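Local atomic coordinates of hydrogenase maturation factor (Thermoanaerobacter tengcongensis, PDB entry 3VTH), a protein that probably transfers the carbamoyl group of carbamoyl phosphate to the C-terminal cysteine of HypE, at the expense of ATP, in the maturation of [NiFe]-hydrogenases. Residues L403-F408 with E455-D460; N411-T416 with E441-Y446; E623-M628 with K672-V677. All coordinates share one frame; numbering follows the deposited sequence.

Contact 1 (L403-F408 with E455-D460)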
loop_
_atom_site.group_PDB
_atom_site.type_symbol
_atom_site.label_atom_id
_atom_site.label_comp_id
_atom_site.label_asym_id
_atom_site.label_seq_id
_atom_site.Cartn_x
_atom_site.Cartn_y
_atom_site.Cartn_z
ATOM N N LEU A 403 -14.278 -11.712 7.198
ATOM C CA LEU A 403 -13.679 -10.408 7.430
ATOM C C LEU A 403 -12.443 -10.609 8.312
ATOM O O LEU A 403 -12.541 -11.148 9.403
ATOM C CB LEU A 403 -14.683 -9.470 8.113
ATOM C CG LEU A 403 -14.135 -8.159 8.698
ATOM C CD1 LEU A 403 -13.619 -7.207 7.590
ATOM C CD2 LEU A 403 -15.227 -7.489 9.521
ATOM N N ALA A 404 -11.289 -10.169 7.822
ATOM C CA ALA A 404 -10.061 -10.147 8.608
ATOM C C ALA A 404 -9.793 -8.700 9.000
ATOM O O ALA A 404 -9.713 -7.834 8.139
ATOM C CB ALA A 404 -8.905 -10.726 7.807
ATOM N N VAL A 405 -9.682 -8.453 10.307
ATOM C CA VAL A 405 -9.734 -7.100 10.842
ATOM C C VAL A 405 -8.389 -6.394 10.815
ATOM O O VAL A 405 -8.329 -5.176 11.017
ATOM C CB VAL A 405 -10.352 -7.040 12.267
ATOM C CG1 VAL A 405 -11.846 -7.464 12.236
ATOM C CG2 VAL A 405 -9.535 -7.850 13.273
ATOM N N GLY A 406 -7.318 -7.150 10.577
ATOM C CA GLY A 406 -5.970 -6.555 10.518
ATOM C C GLY A 406 -5.322 -6.405 11.883
ATOM O O GLY A 406 -5.728 -7.061 12.857
ATOM N N GLY A 407 -4.307 -5.549 11.963
ATOM C CA GLY A 407 -3.582 -5.338 13.212
ATOM C C GLY A 407 -3.808 -3.938 13.770
ATOM O O GLY A 407 -4.924 -3.411 13.731
ATOM N N PHE A 408 -2.737 -3.343 14.273
ATOM C CA PHE A 408 -2.756 -2.021 14.890
ATOM C C PHE A 408 -2.030 -1.005 13.983
ATOM O O PHE A 408 -2.667 -0.088 13.461
ATOM C CB PHE A 408 -2.173 -2.085 16.326
ATOM C CG PHE A 408 -1.599 -0.771 16.836
ATOM C CD1 PHE A 408 -0.310 -0.728 17.354
ATOM C CD2 PHE A 408 -2.331 0.411 16.782
ATOM C CE1 PHE A 408 0.244 0.474 17.832
ATOM C CE2 PHE A 408 -1.790 1.609 17.245
ATOM C CZ PHE A 408 -0.498 1.642 17.778
ATOM N N GLU A 455 -19.261 -13.936 7.354
ATOM C CA GLU A 455 -19.814 -15.056 8.123
ATOM C C GLU A 455 -18.903 -15.452 9.289
ATOM O O GLU A 455 -19.362 -15.991 10.292
ATOM C CB GLU A 455 -20.119 -16.231 7.191
ATOM C CG GLU A 455 -21.239 -15.876 6.191
ATOM C CD GLU A 455 -21.755 -17.060 5.374
ATOM O OE1 GLU A 455 -20.930 -17.881 4.915
ATOM O OE2 GLU A 455 -22.992 -17.155 5.161
ATOM N N VAL A 456 -17.611 -15.147 9.159
ATOM C CA VAL A 456 -16.626 -15.451 10.186
ATOM C C VAL A 456 -15.665 -14.266 10.225
ATOM O O VAL A 456 -15.384 -13.657 9.179
ATOM C CB VAL A 456 -15.857 -16.779 9.870
ATOM C CG1 VAL A 456 -14.687 -16.988 10.802
ATOM C CG2 VAL A 456 -16.801 -18.009 9.958
ATOM N N VAL A 457 -15.190 -13.918 11.419
ATOM C CA VAL A 457 -14.227 -12.822 11.561
ATOM C C VAL A 457 -12.892 -13.372 12.072
ATOM O O VAL A 457 -12.865 -14.169 13.023
ATOM C CB VAL A 457 -14.753 -11.692 12.488
ATOM C CG1 VAL A 457 -15.017 -12.217 13.909
ATOM C CG2 VAL A 457 -13.742 -10.531 12.567
ATOM N N ALA A 458 -11.802 -12.962 11.422
ATOM C CA ALA A 458 -10.463 -13.355 11.816
ATOM C C ALA A 458 -9.763 -12.134 12.413
ATOM O O ALA A 458 -9.928 -10.993 11.930
ATOM C CB ALA A 458 -9.672 -13.892 10.623
ATOM N N HIS A 459 -9.003 -12.376 13.474
ATOM C CA HIS A 459 -8.364 -11.280 14.201
ATOM C C HIS A 459 -7.056 -11.740 14.829
ATOM O O HIS A 459 -6.794 -12.952 14.938
ATOM C CB HIS A 459 -9.322 -10.730 15.274
ATOM C CG HIS A 459 -9.641 -11.706 16.366
ATOM N ND1 HIS A 459 -8.821 -11.899 17.463
ATOM C CD2 HIS A 459 -10.692 -12.539 16.529
ATOM C CE1 HIS A 459 -9.362 -12.810 18.255
ATOM N NE2 HIS A 459 -10.502 -13.209 17.711
ATOM N N ASP A 460 -6.241 -10.771 15.238
ATOM C CA ASP A 460 -4.984 -11.046 15.902
ATOM C C ASP A 460 -5.219 -11.575 17.315
ATOM O O ASP A 460 -6.203 -11.210 17.981
ATOM C CB ASP A 460 -4.150 -9.758 15.987
ATOM C CG ASP A 460 -2.652 -10.035 16.124
ATOM O OD1 ASP A 460 -1.947 -9.995 15.099
ATOM O OD2 ASP A 460 -2.176 -10.270 17.254
HETATM O O HOH W 1 -7.043 -8.041 15.488
#
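L403 and A404 run beside V457 and A458 on two neighbouring parallel strands of a ribonuclease H-like sheet of the actin-ATPase clan. Backbone bonding zips them together: L403 N donates to V456 O (3.0 Å), L403 O accepts from A458 N (2.8 Å), and V405 N returns to A458 O (3.0 Å). L403 O and A458 O each also receive a CA-H contact, from V457 CA and A404 CA in turn. Where 403-408 leaves the strand, a water takes over, giving a hydrogen to G406 O and accepting one from D460 N. At the backbone angles of G406 a side chain would press on the carbonyl oxygen of V405, which favours glycine.

Apolar contacts divide between the two faces. A404 and A458 lie on one, against helix 737-749. Toward helix 466-473, the V405 and V457 side chains cross obliquely, CG1 of V405 3.6 Å from CG2 of V457. With V405 CG1 anti to the carbonyl carbon (chi1 -65°), CG2 is sent between that carbon and the backbone N, 3.5 Å from H459 CB.

D460 OD2 bonds to H462 N and OD1 to ND1 of the iron ligand H483, making D460 a second-shell residue of the metal site. H459 ND1 donates nearly in its ring plane to D460 O at 2.8 Å, approaching from above the carbonyl plane.

Contact 2 (N411-T416 with E441-Y446)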
loop_
_atom_site.group_PDB
_atom_site.type_symbol
_atom_site.label_atom_id
_atom_site.label_comp_id
_atom_site.label_asym_id
_atom_site.label_seq_id
_atom_site.Cartn_x
_atom_site.Cartn_y
_atom_site.Cartn_z
ATOM N N ASN A 411 -2.917 -0.158 9.650
ATOM C CA ASN A 411 -4.001 -1.115 9.512
ATOM C C ASN A 411 -4.597 -1.198 8.100
ATOM O O ASN A 411 -4.772 -0.181 7.431
ATOM C CB ASN A 411 -5.086 -0.834 10.544
ATOM C CG ASN A 411 -6.304 -1.744 10.364
ATOM O OD1 ASN A 411 -6.452 -2.770 11.046
ATOM N ND2 ASN A 411 -7.153 -1.385 9.435
ATOM N N THR A 412 -4.883 -2.429 7.660
ATOM C CA THR A 412 -5.862 -2.673 6.622
ATOM C C THR A 412 -6.754 -3.800 7.153
ATOM O O THR A 412 -6.346 -4.553 8.045
ATOM C CB THR A 412 -5.219 -3.167 5.309
ATOM O OG1 THR A 412 -4.465 -4.356 5.580
ATOM C CG2 THR A 412 -4.303 -2.081 4.681
ATOM N N PHE A 413 -7.951 -3.909 6.584
ATOM C CA PHE A 413 -8.807 -5.067 6.780
ATOM C C PHE A 413 -8.949 -5.774 5.437
ATOM O O PHE A 413 -8.596 -5.210 4.405
ATOM C CB PHE A 413 -10.177 -4.650 7.354
ATOM C CG PHE A 413 -10.943 -3.687 6.480
ATOM C CD1 PHE A 413 -11.712 -4.151 5.416
ATOM C CD2 PHE A 413 -10.903 -2.314 6.733
ATOM C CE1 PHE A 413 -12.445 -3.254 4.593
ATOM C CE2 PHE A 413 -11.631 -1.408 5.927
ATOM C CZ PHE A 413 -12.399 -1.877 4.863
ATOM N N CYS A 414 -9.408 -7.028 5.450
ATOM C CA CYS A 414 -9.567 -7.792 4.211
ATOM C C CYS A 414 -10.872 -8.580 4.259
ATOM O O CYS A 414 -11.195 -9.150 5.298
ATOM C CB CYS A 414 -8.357 -8.722 4.009
ATOM S SG CYS A 414 -8.392 -9.731 2.511
ATOM N N MET A 415 -11.631 -8.571 3.158
ATOM C CA MET A 415 -12.887 -9.329 3.044
ATOM C C MET A 415 -12.823 -10.256 1.848
ATOM O O MET A 415 -12.481 -9.826 0.744
ATOM C CB MET A 415 -14.082 -8.404 2.772
ATOM C CG MET A 415 -14.337 -7.369 3.805
ATOM S SD MET A 415 -15.550 -6.174 3.183
ATOM C CE MET A 415 -15.519 -5.136 4.637
ATOM N N THR A 416 -13.198 -11.511 2.046
ATOM C CA THR A 416 -13.152 -12.465 0.955
ATOM C C THR A 416 -14.530 -12.664 0.337
ATOM O O THR A 416 -15.553 -12.564 1.020
ATOM C CB THR A 416 -12.634 -13.844 1.416
ATOM O OG1 THR A 416 -13.446 -14.322 2.490
ATOM C CG2 THR A 416 -11.189 -13.726 1.876
ATOM N N GLU A 441 -16.244 2.921 9.351
ATOM C CA GLU A 441 -17.004 3.382 8.196
ATOM C C GLU A 441 -16.515 2.752 6.885
ATOM O O GLU A 441 -17.312 2.497 5.978
ATOM C CB GLU A 441 -16.970 4.918 8.084
ATOM C CG GLU A 441 -15.826 5.496 7.181
ATOM C CD GLU A 441 -16.147 6.867 6.568
ATOM O OE1 GLU A 441 -17.297 7.354 6.723
ATOM O OE2 GLU A 441 -15.246 7.467 5.925
ATOM N N GLN A 442 -15.207 2.530 6.770
ATOM C CA GLN A 442 -14.668 1.881 5.587
ATOM C C GLN A 442 -15.088 0.421 5.522
ATOM O O GLN A 442 -15.402 -0.084 4.446
ATOM C CB GLN A 442 -13.144 2.045 5.508
ATOM C CG GLN A 442 -12.728 3.475 5.140
ATOM C CD GLN A 442 -13.462 4.013 3.916
ATOM O OE1 GLN A 442 -13.205 3.595 2.785
ATOM N NE2 GLN A 442 -14.385 4.943 4.140
ATOM N N ILE A 443 -15.116 -0.253 6.669
ATOM C CA ILE A 443 -15.624 -1.623 6.700
ATOM C C ILE A 443 -17.073 -1.657 6.171
ATOM O O ILE A 443 -17.397 -2.482 5.321
ATOM C CB ILE A 443 -15.497 -2.270 8.101
ATOM C CG1 ILE A 443 -14.028 -2.584 8.407
ATOM C CG2 ILE A 443 -16.321 -3.567 8.200
ATOM C CD1 ILE A 443 -13.811 -3.074 9.821
ATOM N N GLU A 444 -17.914 -0.731 6.624
ATOM C CA GLU A 444 -19.319 -0.702 6.175
ATOM C C GLU A 444 -19.403 -0.428 4.683
ATOM O O GLU A 444 -20.189 -1.050 3.970
ATOM C CB GLU A 444 -20.150 0.319 6.968
ATOM C CG GLU A 444 -20.312 -0.034 8.455
ATOM C CD GLU A 444 -20.937 -1.405 8.689
ATOM O OE1 GLU A 444 -20.280 -2.264 9.315
ATOM O OE2 GLU A 444 -22.082 -1.634 8.236
ATOM N N ARG A 445 -18.557 0.469 4.200
ATOM C CA ARG A 445 -18.576 0.826 2.787
ATOM C C ARG A 445 -18.061 -0.248 1.817
ATOM O O ARG A 445 -18.576 -0.389 0.696
ATOM C CB ARG A 445 -17.871 2.154 2.577
ATOM C CG ARG A 445 -18.870 3.287 2.765
ATOM C CD ARG A 445 -18.269 4.433 3.465
ATOM N NE ARG A 445 -17.157 4.993 2.703
ATOM C CZ ARG A 445 -16.930 6.296 2.581
ATOM N NH1 ARG A 445 -15.895 6.711 1.883
ATOM N NH2 ARG A 445 -17.742 7.180 3.163
ATOM N N TYR A 446 -17.050 -0.991 2.244
ATOM C CA TYR A 446 -16.543 -2.120 1.462
ATOM C C TYR A 446 -17.578 -3.251 1.435
ATOM O O TYR A 446 -17.784 -3.878 0.397
ATOM C CB TYR A 446 -15.199 -2.607 2.024
ATOM C CG TYR A 446 -13.967 -1.922 1.430
ATOM C CD1 TYR A 446 -13.038 -2.650 0.680
ATOM C CD2 TYR A 446 -13.729 -0.557 1.634
ATOM C CE1 TYR A 446 -11.904 -2.043 0.142
ATOM C CE2 TYR A 446 -12.586 0.074 1.108
ATOM C CZ TYR A 446 -11.677 -0.684 0.369
ATOM O OH TYR A 446 -10.554 -0.083 -0.154
#
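F413, just before strand 414-417, and M415, within it, both project toward the helical segment 441-446, whose I443 and Y446 lie one helical turn apart. The CA atoms of F413 and I443 are 7.6 Å from each other and those of M415 and Y446 8.2 Å, a spacing filled by side chains; no hydrogen bond joins the segments. C414, between the two, points the other way, to helix 737-749.

F413 carries much of the contact. With CG held between its backbone N and carbonyl carbon (chi1 59°), its ring receives I443 CG1 over the centre of one face, 3.6 Å from the centroid, in a CH-pi contact. The rim of the same ring is directed at Y446: the planes stand at 83°, a T-shaped pair in which F413 CZ lies over the face of Y446, displaced toward its rim and 3.7 Å from CD2. F413 CZ also comes within 3.5 Å of Q442 O, which is already engaged by Y446 N within the helix, and Q442 CB meets the ring edge.

This is helix-on-sheet packing within a beta-alpha-beta crossover. Helix 433-449 links strand 420-423 to strand 456-460 and passes across one face of the ribonuclease H-like sheet, with F413 and M415 meeting it from the sheet side.

M415 reaches the helix with a chain extended beyond CG, CE anti to CB (chi3 -178°). This methyl CE lies 3.3 Å from I443 O and 4.0 Å from I443 CG2, and SD and CE both lie against Y446 CB. Farther out, the Y446 ring has Q442 OE1 at its edge, in plane, and its OH is hydrogen-bonded to H425 ND1.

Contact 3 (E623-M628 with K672-V677). With AP2 (phosphomethylphosphonic acid adenosyl ester), chain H.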
loop_
_atom_site.group_PDB
_atom_site.type_symbol
_atom_site.label_atom_id
_atom_site.label_comp_id
_atom_site.label_asym_id
_atom_site.label_seq_id
_atom_site.Cartn_x
_atom_site.Cartn_y
_atom_site.Cartn_z
ATOM N N GLU A 623 17.542 4.743 10.001
ATOM C CA GLU A 623 18.787 5.509 9.977
ATOM C C GLU A 623 20.005 4.587 9.967
ATOM O O GLU A 623 20.968 4.840 9.250
ATOM C CB GLU A 623 18.843 6.497 11.138
ATOM C CG GLU A 623 17.774 7.607 11.024
ATOM C CD GLU A 623 17.904 8.668 12.104
ATOM O OE1 GLU A 623 18.933 8.677 12.828
ATOM O OE2 GLU A 623 16.984 9.503 12.223
ATOM N N LEU A 624 19.927 3.505 10.736
ATOM C CA LEU A 624 20.984 2.502 10.792
ATOM C C LEU A 624 21.239 1.877 9.418
ATOM O O LEU A 624 22.393 1.745 8.990
ATOM C CB LEU A 624 20.640 1.439 11.850
ATOM C CG LEU A 624 21.698 0.430 12.295
ATOM C CD1 LEU A 624 22.951 1.125 12.846
ATOM C CD2 LEU A 624 21.099 -0.539 13.328
ATOM N N GLU A 625 20.159 1.534 8.714
ATOM C CA GLU A 625 20.259 1.015 7.349
ATOM C C GLU A 625 20.848 2.041 6.379
ATOM O O GLU A 625 21.706 1.701 5.558
ATOM C CB GLU A 625 18.882 0.535 6.828
ATOM C CG GLU A 625 18.972 -0.140 5.427
ATOM C CD GLU A 625 17.624 -0.281 4.701
ATOM O OE1 GLU A 625 16.580 0.109 5.260
ATOM O OE2 GLU A 625 17.617 -0.774 3.549
ATOM N N SER A 626 20.404 3.294 6.485
ATOM C CA SER A 626 20.855 4.346 5.575
ATOM C C SER A 626 22.350 4.641 5.656
ATOM O O SER A 626 22.946 5.055 4.669
ATOM C CB SER A 626 20.097 5.654 5.806
ATOM O OG SER A 626 18.734 5.493 5.432
ATOM N N LEU A 627 22.947 4.444 6.820
ATOM C CA LEU A 627 24.358 4.821 6.978
ATOM C C LEU A 627 25.340 3.682 6.691
ATOM O O LEU A 627 26.560 3.869 6.757
ATOM C CB LEU A 627 24.596 5.441 8.365
ATOM C CG LEU A 627 24.230 4.602 9.587
ATOM C CD1 LEU A 627 25.318 3.570 9.907
ATOM C CD2 LEU A 627 24.002 5.520 10.806
ATOM N N MET A 628 24.823 2.500 6.376
ATOM C CA MET A 628 25.691 1.324 6.285
ATOM C C MET A 628 26.745 1.387 5.167
ATOM O O MET A 628 26.505 1.950 4.100
ATOM C CB MET A 628 24.883 0.018 6.270
ATOM C CG MET A 628 24.436 -0.512 4.940
ATOM S SD MET A 628 23.932 -2.249 5.192
ATOM C CE MET A 628 25.358 -3.075 4.554
ATOM N N LYS A 672 28.328 -4.767 9.319
ATOM C CA LYS A 672 28.667 -6.014 10.023
ATOM C C LYS A 672 27.454 -6.586 10.760
ATOM O O LYS A 672 27.240 -7.810 10.797
ATOM C CB LYS A 672 29.804 -5.764 11.017
ATOM C CG LYS A 672 31.203 -5.550 10.394
ATOM C CD LYS A 672 32.279 -5.363 11.483
ATOM C CE LYS A 672 32.692 -6.682 12.132
ATOM N NZ LYS A 672 33.811 -6.471 13.095
ATOM N N PHE A 673 26.680 -5.709 11.382
ATOM C CA PHE A 673 25.458 -6.135 12.060
ATOM C C PHE A 673 24.420 -6.703 11.078
ATOM O O PHE A 673 23.851 -7.773 11.342
ATOM C CB PHE A 673 24.872 -4.996 12.916
ATOM C CG PHE A 673 23.473 -5.251 13.388
ATOM C CD1 PHE A 673 23.199 -6.290 14.279
ATOM C CD2 PHE A 673 22.422 -4.456 12.933
ATOM C CE1 PHE A 673 21.879 -6.548 14.700
ATOM C CE2 PHE A 673 21.105 -4.696 13.353
ATOM C CZ PHE A 673 20.832 -5.742 14.237
ATOM N N HIS A 674 24.169 -6.002 9.965
ATOM C CA HIS A 674 23.202 -6.482 8.951
ATOM C C HIS A 674 23.634 -7.869 8.443
ATOM O O HIS A 674 22.822 -8.790 8.343
ATOM C CB HIS A 674 23.094 -5.511 7.772
ATOM C CG HIS A 674 22.214 -4.321 8.021
ATOM N ND1 HIS A 674 22.627 -3.225 8.749
ATOM C CD2 HIS A 674 20.951 -4.044 7.607
ATOM C CE1 HIS A 674 21.654 -2.327 8.777
ATOM N NE2 HIS A 674 20.628 -2.797 8.087
ATOM N N ASN A 675 24.923 -8.010 8.146
ATOM C CA ASN A 675 25.458 -9.281 7.646
ATOM C C ASN A 675 25.323 -10.433 8.635
ATOM O O ASN A 675 25.112 -11.581 8.235
ATOM C CB ASN A 675 26.927 -9.143 7.245
ATOM C CG ASN A 675 27.128 -8.291 6.013
ATOM O OD1 ASN A 675 26.230 -8.142 5.164
ATOM N ND2 ASN A 675 28.324 -7.717 5.905
ATOM N N THR A 676 25.472 -10.122 9.920
ATOM C CA THR A 676 25.282 -11.086 10.993
ATOM C C THR A 676 23.838 -11.653 10.993
ATOM O O THR A 676 23.627 -12.875 11.042
ATOM C CB THR A 676 25.606 -10.448 12.352
ATOM O OG1 THR A 676 26.930 -9.898 12.308
ATOM C CG2 THR A 676 25.526 -11.495 13.487
ATOM N N VAL A 677 22.860 -10.764 10.941
ATOM C CA VAL A 677 21.452 -11.191 10.892
ATOM C C VAL A 677 21.234 -12.079 9.657
ATOM O O VAL A 677 20.713 -13.184 9.775
ATOM C CB VAL A 677 20.500 -9.994 10.881
ATOM C CG1 VAL A 677 19.030 -10.443 10.653
ATOM C CG2 VAL A 677 20.647 -9.192 12.184
HETATM P PB AP2 H . 4.801 -4.738 14.411
HETATM O O1B AP2 H . 6.267 -4.628 14.745
HETATM O O2B AP2 H . 4.317 -6.080 13.955
HETATM O O3B AP2 H . 3.935 -4.070 15.450
HETATM C C3A AP2 H . 4.651 -3.653 12.966
HETATM P PA AP2 H . 5.501 -4.236 11.471
HETATM O O1A AP2 H . 4.965 -3.253 10.439
HETATM O O2A AP2 H . 5.425 -5.718 11.196
HETATM O "O5'" AP2 H . 7.068 -3.941 11.753
HETATM C "C5'" AP2 H . 7.485 -2.582 11.796
HETATM C "C4'" AP2 H . 8.856 -2.605 12.432
HETATM O "O4'" AP2 H . 9.807 -3.119 11.498
HETATM C "C3'" AP2 H . 9.359 -1.220 12.786
HETATM O "O3'" AP2 H . 8.771 -0.761 14.007
HETATM C "C2'" AP2 H . 10.847 -1.492 12.878
HETATM O "O2'" AP2 H . 11.087 -2.040 14.180
HETATM C "C1'" AP2 H . 11.088 -2.539 11.782
HETATM N N9 AP2 H . 11.670 -1.823 10.611
HETATM C C8 AP2 H . 11.085 -0.866 9.847
HETATM N N7 AP2 H . 11.933 -0.394 8.895
HETATM C C5 AP2 H . 13.097 -1.057 9.036
HETATM C C6 AP2 H . 14.421 -1.050 8.363
HETATM N N6 AP2 H . 14.673 -0.228 7.313
HETATM N N1 AP2 H . 15.372 -1.897 8.844
HETATM C C2 AP2 H . 15.142 -2.741 9.874
HETATM N N3 AP2 H . 13.966 -2.787 10.537
HETATM C C4 AP2 H . 12.928 -1.984 10.169
#
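M628 and H674 meet through a sulfur-aromatic contact: SD of M628 lies over one face of the imidazole, 4.0 Å from its centroid and toward the rim. The ring's far end approaches helix 619-626, with CE1 of H674 3.9 Å from E625 CA and NE2 4.0 Å from E625 CB. Next to this, L624 CD2 touches F673 CD2 at 4.2 Å, the two side chains crossing at about a right angle.

CG of E625 is anti to its backbone N (chi1 -175°) and the chain continues extended, its carboxylate leading away from H674. OE1 accepts from N6 of the nucleotide analogue at 2.8 Å, while OE2 is held by R707 N.

S670, one turn earlier in helix 666-692, ties both sides together: its O bonds to H674 ND1 and its hydroxyl to L624 O. An alanine in place of H674 would probably leave M628 SD without its aromatic partner and the S670 carbonyl without the ND1 bond, and open a gap against E625 CA and CB. Helix 619-626, backed by helix 666-692, supplies the glutamate that accepts from the adenine amino group in the nucleotide pocket of this Kae1-like domain.

How the contacts relate
Contact 1 pairs strands within a sheet, and contact 2 packs a helix on that same sheet; contact 3 belongs to a distant part of the fold. The first two have centres 10 Å apart and join directly: A404 N lies 2.7 Å from C414 O, a probable hydrogen bond between neighbouring strands, and A404 O packs on F413 CB. Contact 3 stands apart, its centre 34 Å from that of contact 1, with nearest atoms about 19 Å away. The nucleotide analogue lies between contacts 1 and 3: E625 bonds to its adenine, while the D460 side chain comes within about 7 Å of both the ligand and the iron without touching either.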